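PDB 6O93: D-alanyl transferase DltD from Enterococcus faecalis, which probably transfers D-alanine to lipoteichoic acid at the cell membrane, a step in building the Gram-positive cell wall. Local coordinates for residues D157-T163 and Q177-F181; N96-V100 and F365-P369. All blocks are in the same frame, centred on the assembly; numbering follows the deposited sequence.

Contact 1 (D157-T163 and Q177-F181); sequences DKVLMET and QRDYF
Residues 158-163 form the first turns of helix 158-168, with Asp-157 just ahead of them at the N-cap, while 177-181 belong to the early part of helix 175-195. The two short axes approach to 10.5 Å and run closer to antiparallel than parallel, at 139° (signed crossing angle -139°); the backbones come nearest at Thr-163 and Gln-177, whose CA atoms are 6.5 Å apart. Asp-157, chi1 t, caps its helix by accepting from Leu-160 N at OD1 (3.1 Å), and its OD2 is held by Tyr-128. This is a helical hairpin: two consecutive helices joined by a short connection, packed on helix 124-132, whose Leu-131 touches Leu-160, Thr-163 and Phe-181. Val-159 (t) sets CB over one face of the Tyr-180 ring, a CH-pi contact 4.2 Å from the centroid, and Val-159 CG1 lies 3.4 Å from Tyr-180 CD2. Phe-181, chi1 m, brings CZ to 4.3 Å from Leu-160 CD1 and 3.4 Å from Thr-163 OG1. Thr-163 (chi1 m) donates from OG1 back to Val-159 O (2.9 Å); OG1 also lies 3.1 Å from Gln-177 CD, but the angles to the amide are too poor for a hydrogen bond. Gln-177 (m, then t) accepts at OE1 from Gln-174 N; at the exposed margin one water bridges its NE2 (3.0 Å) to Glu-162 OE1 (2.8 Å).

Contact 2 (N96-V100 and F365-P369); sequences NKKAV and FMKQP
The ammonium of Lys-98 is the polar centre, donating to three backbone carbonyls where helix 352-367 runs out: NZ lies 2.8 Å from Phe-365 O, 2.9 Å from Gln-368 O and, in a weak bond, 3.0 Å from Met-366 O. Carbonyls in the last turn of a helix lack the usual amide partners further along, and here the cation collects them. Phe-365 O is shared, since it also accepts from Gln-368 N at 3.2 Å. To span the gap Lys-98 is stretched out, chi1 m and chi2 to chi4 all t; its CA is 7.5 Å from that of Met-366, the nearest such pair. Lys-98 opens strand 98-102, the central strand of the five-stranded parallel sheet in this alpha/beta, SGNH-hydrolase-like fold, and the helix end packs across one face of that sheet. Gln-368, at phi/psi -58/141, has left the helix, which turns its carbonyl to NZ. The aliphatic part of the lysine covers Phe-365 (chi1 t): Lys-98 CD sits over the ring face, 4.3 Å from the centroid, and Lys-98 CB is 3.8 Å from Phe-365 CE2. Met-366, m at all three chi angles, curls its SD to 3.7 Å from Lys-98 CD. Ala-99 points CB away from the helix, onto Pro-42 and Phe-44, but its O approaches Phe-365 CE2 at 3.6 Å, while the Phe-365 side chain also touches Asp-289 and Leu-291 of strand 289-294.

In the fold
Contact 1 is nested along the chain inside the loop closed by contact 2: strand 98-102 comes first, then the helical hairpin, and finally helix 352-367. The two sites do not touch; their centres are 37 Å apart and their nearest atoms about 23 Å. Contact 2 ties a late helix to the middle of the parallel sheet, closing the alpha/beta core across 264 intervening residues. Contact 1, 28 Å from the chain centre, is a local pairing in a helical region inserted between strands 98-102 and 289-294. Neither contains the sodium ligands Ser-46, Glu-48 and Ser-104, or the putative Ser-47, His-349 and Asp-346 triad.

Contact 1 (D157-T163 and Q177-F181)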
# COMPACT_ATOMS: atom_id res chain seq x y z
N ASP A 157 10.77 23.35 -3.75
CA ASP A 157 10.55 23.45 -5.19
C ASP A 157 9.63 24.65 -5.42
O ASP A 157 8.41 24.55 -5.28
CB ASP A 157 9.94 22.15 -5.72
CG ASP A 157 9.84 22.12 -7.23
OD1 ASP A 157 9.78 23.20 -7.86
OD2 ASP A 157 9.82 21.00 -7.79
N LYS A 158 10.22 25.79 -5.77
CA LYS A 158 9.47 27.04 -5.80
C LYS A 158 8.44 27.06 -6.92
O LYS A 158 7.29 27.47 -6.71
CB LYS A 158 10.44 28.22 -5.94
CG LYS A 158 11.46 28.33 -4.82
CD LYS A 158 10.79 28.47 -3.45
CE LYS A 158 11.81 28.67 -2.35
NZ LYS A 158 11.17 28.94 -1.03
N VAL A 159 8.83 26.64 -8.13
CA VAL A 159 7.87 26.61 -9.23
C VAL A 159 6.71 25.68 -8.89
O VAL A 159 5.54 25.99 -9.14
CB VAL A 159 8.56 26.19 -10.54
CG1 VAL A 159 7.54 26.02 -11.66
CG2 VAL A 159 9.61 27.23 -10.93
N LEU A 160 7.02 24.52 -8.31
CA LEU A 160 5.97 23.60 -7.87
C LEU A 160 5.07 24.27 -6.84
O LEU A 160 3.84 24.23 -6.96
CB LEU A 160 6.60 22.33 -7.30
CG LEU A 160 5.64 21.25 -6.80
CD1 LEU A 160 4.63 20.89 -7.87
CD2 LEU A 160 6.41 20.02 -6.36
N MET A 161 5.66 24.90 -5.83
CA MET A 161 4.86 25.57 -4.80
C MET A 161 3.97 26.64 -5.41
O MET A 161 2.80 26.78 -5.02
CB MET A 161 5.78 26.19 -3.74
CG MET A 161 6.40 25.17 -2.80
SD MET A 161 5.18 24.38 -1.73
CE MET A 161 4.78 25.73 -0.62
N GLU A 162 4.49 27.40 -6.37
CA GLU A 162 3.68 28.42 -7.03
C GLU A 162 2.55 27.79 -7.82
O GLU A 162 1.42 28.31 -7.83
CB GLU A 162 4.57 29.28 -7.93
CG GLU A 162 5.57 30.12 -7.15
CD GLU A 162 6.56 30.85 -8.04
OE1 GLU A 162 6.83 30.38 -9.17
OE2 GLU A 162 7.08 31.90 -7.60
N THR A 163 2.81 26.67 -8.48
CA THR A 163 1.76 25.98 -9.22
C THR A 163 0.70 25.43 -8.28
O THR A 163 -0.50 25.54 -8.55
CB THR A 163 2.37 24.85 -10.06
OG1 THR A 163 3.35 25.40 -10.96
CG2 THR A 163 1.29 24.13 -10.86
N GLN A 177 4.25 27.44 -16.16
CA GLN A 177 4.43 26.38 -15.17
C GLN A 177 4.38 25.01 -15.83
O GLN A 177 5.22 24.15 -15.56
CB GLN A 177 3.37 26.51 -14.07
CG GLN A 177 3.50 27.77 -13.23
CD GLN A 177 2.32 27.98 -12.30
OE1 GLN A 177 1.23 27.45 -12.52
NE2 GLN A 177 2.52 28.77 -11.25
N ARG A 178 3.39 24.80 -16.70
CA ARG A 178 3.32 23.54 -17.44
C ARG A 178 4.56 23.34 -18.30
O ARG A 178 5.12 22.24 -18.33
CB ARG A 178 2.05 23.52 -18.30
CG ARG A 178 1.91 22.26 -19.15
CD ARG A 178 0.58 22.23 -19.88
NE ARG A 178 0.43 21.01 -20.68
CZ ARG A 178 0.86 20.87 -21.93
NH1 ARG A 178 0.68 19.72 -22.56
NH2 ARG A 178 1.47 21.87 -22.55
N ASP A 179 4.99 24.39 -19.01
CA ASP A 179 6.20 24.28 -19.82
C ASP A 179 7.39 23.86 -18.97
O ASP A 179 8.22 23.05 -19.40
CB ASP A 179 6.49 25.61 -20.51
CG ASP A 179 5.44 25.98 -21.54
OD1 ASP A 179 4.61 25.12 -21.90
OD2 ASP A 179 5.45 27.15 -21.99
N TYR A 180 7.50 24.40 -17.75
CA TYR A 180 8.61 24.05 -16.88
C TYR A 180 8.60 22.56 -16.55
O TYR A 180 9.63 21.88 -16.64
CB TYR A 180 8.55 24.88 -15.60
CG TYR A 180 9.53 24.43 -14.54
CD1 TYR A 180 10.85 24.83 -14.57
CD2 TYR A 180 9.12 23.59 -13.51
CE1 TYR A 180 11.75 24.41 -13.60
CE2 TYR A 180 10.01 23.17 -12.53
CZ TYR A 180 11.32 23.58 -12.59
OH TYR A 180 12.21 23.17 -11.62
N PHE A 181 7.44 22.03 -16.16
CA PHE A 181 7.35 20.61 -15.85
C PHE A 181 7.69 19.77 -17.07
O PHE A 181 8.37 18.74 -16.96
CB PHE A 181 5.94 20.27 -15.34
CG PHE A 181 5.55 21.03 -14.11
CD1 PHE A 181 6.40 21.08 -13.01
CD2 PHE A 181 4.34 21.71 -14.05
CE1 PHE A 181 6.05 21.79 -11.88
CE2 PHE A 181 3.99 22.42 -12.91
CZ PHE A 181 4.84 22.46 -11.83
O HOH W 1 5.27 29.94 -11.45

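Contact 2 (N96-V100 and F365-P369)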
# COMPACT_ATOMS: atom_id res chain seq x y z
N ASN A 96 -10.06 0.05 -15.59
CA ASN A 96 -10.94 -1.10 -15.76
C ASN A 96 -10.31 -2.40 -15.28
O ASN A 96 -10.79 -3.48 -15.65
CB ASN A 96 -11.38 -1.25 -17.22
CG ASN A 96 -11.92 0.04 -17.80
OD1 ASN A 96 -11.44 0.53 -18.82
ND2 ASN A 96 -12.92 0.61 -17.14
N LYS A 97 -9.26 -2.34 -14.48
CA LYS A 97 -8.56 -3.52 -14.01
C LYS A 97 -8.81 -3.73 -12.52
O LYS A 97 -9.63 -3.04 -11.90
CB LYS A 97 -7.07 -3.40 -14.35
CG LYS A 97 -6.82 -3.25 -15.84
CD LYS A 97 -5.40 -3.61 -16.23
CE LYS A 97 -5.23 -3.62 -17.74
NZ LYS A 97 -5.65 -2.32 -18.35
N LYS A 98 -8.11 -4.70 -11.94
CA LYS A 98 -8.27 -5.05 -10.54
C LYS A 98 -7.01 -4.71 -9.76
O LYS A 98 -5.89 -4.78 -10.29
CB LYS A 98 -8.59 -6.54 -10.39
CG LYS A 98 -9.97 -6.92 -10.90
CD LYS A 98 -10.32 -8.36 -10.56
CE LYS A 98 -11.77 -8.66 -10.91
NZ LYS A 98 -12.10 -10.10 -10.75
N ALA A 99 -7.20 -4.35 -8.50
CA ALA A 99 -6.09 -4.00 -7.62
C ALA A 99 -6.39 -4.49 -6.21
O ALA A 99 -7.53 -4.79 -5.86
CB ALA A 99 -5.82 -2.49 -7.62
N VAL A 100 -5.34 -4.57 -5.41
CA VAL A 100 -5.43 -4.92 -4.00
C VAL A 100 -4.79 -3.80 -3.20
O VAL A 100 -3.71 -3.32 -3.55
CB VAL A 100 -4.76 -6.27 -3.70
CG1 VAL A 100 -4.83 -6.60 -2.22
CG2 VAL A 100 -5.40 -7.38 -4.52
N PHE A 365 -11.56 -12.92 -5.24
CA PHE A 365 -11.83 -11.61 -5.83
C PHE A 365 -11.43 -11.58 -7.30
O PHE A 365 -12.13 -10.98 -8.13
CB PHE A 365 -11.11 -10.54 -5.02
CG PHE A 365 -10.96 -9.22 -5.72
CD1 PHE A 365 -12.05 -8.38 -5.88
CD2 PHE A 365 -9.73 -8.80 -6.19
CE1 PHE A 365 -11.91 -7.15 -6.51
CE2 PHE A 365 -9.58 -7.58 -6.82
CZ PHE A 365 -10.67 -6.75 -6.98
N MET A 366 -10.31 -12.21 -7.64
CA MET A 366 -9.85 -12.21 -9.03
C MET A 366 -10.76 -13.03 -9.93
O MET A 366 -10.82 -12.78 -11.14
CB MET A 366 -8.42 -12.74 -9.10
CG MET A 366 -7.39 -11.82 -8.46
SD MET A 366 -7.37 -10.17 -9.20
CE MET A 366 -6.95 -10.58 -10.90
N LYS A 367 -11.46 -14.01 -9.37
CA LYS A 367 -12.41 -14.81 -10.14
C LYS A 367 -13.79 -14.18 -10.22
O LYS A 367 -14.60 -14.61 -11.04
CB LYS A 367 -12.52 -16.21 -9.54
CG LYS A 367 -11.21 -16.99 -9.54
CD LYS A 367 -11.35 -18.34 -8.86
CE LYS A 367 -10.04 -19.10 -8.86
NZ LYS A 367 -10.16 -20.41 -8.17
N GLN A 368 -14.08 -13.17 -9.40
CA GLN A 368 -15.36 -12.49 -9.48
C GLN A 368 -15.55 -11.93 -10.89
O GLN A 368 -14.60 -11.43 -11.49
CB GLN A 368 -15.45 -11.37 -8.45
CG GLN A 368 -15.54 -11.86 -7.01
CD GLN A 368 -15.54 -10.73 -5.99
OE1 GLN A 368 -15.68 -9.55 -6.34
NE2 GLN A 368 -15.37 -11.08 -4.72
N PRO A 369 -16.77 -12.00 -11.46
CA PRO A 369 -16.97 -11.55 -12.84
C PRO A 369 -16.61 -10.08 -13.05
O PRO A 369 -16.82 -9.27 -12.15
CB PRO A 369 -18.47 -11.77 -13.07
CG PRO A 369 -18.88 -12.77 -12.05
CD PRO A 369 -18.02 -12.50 -10.86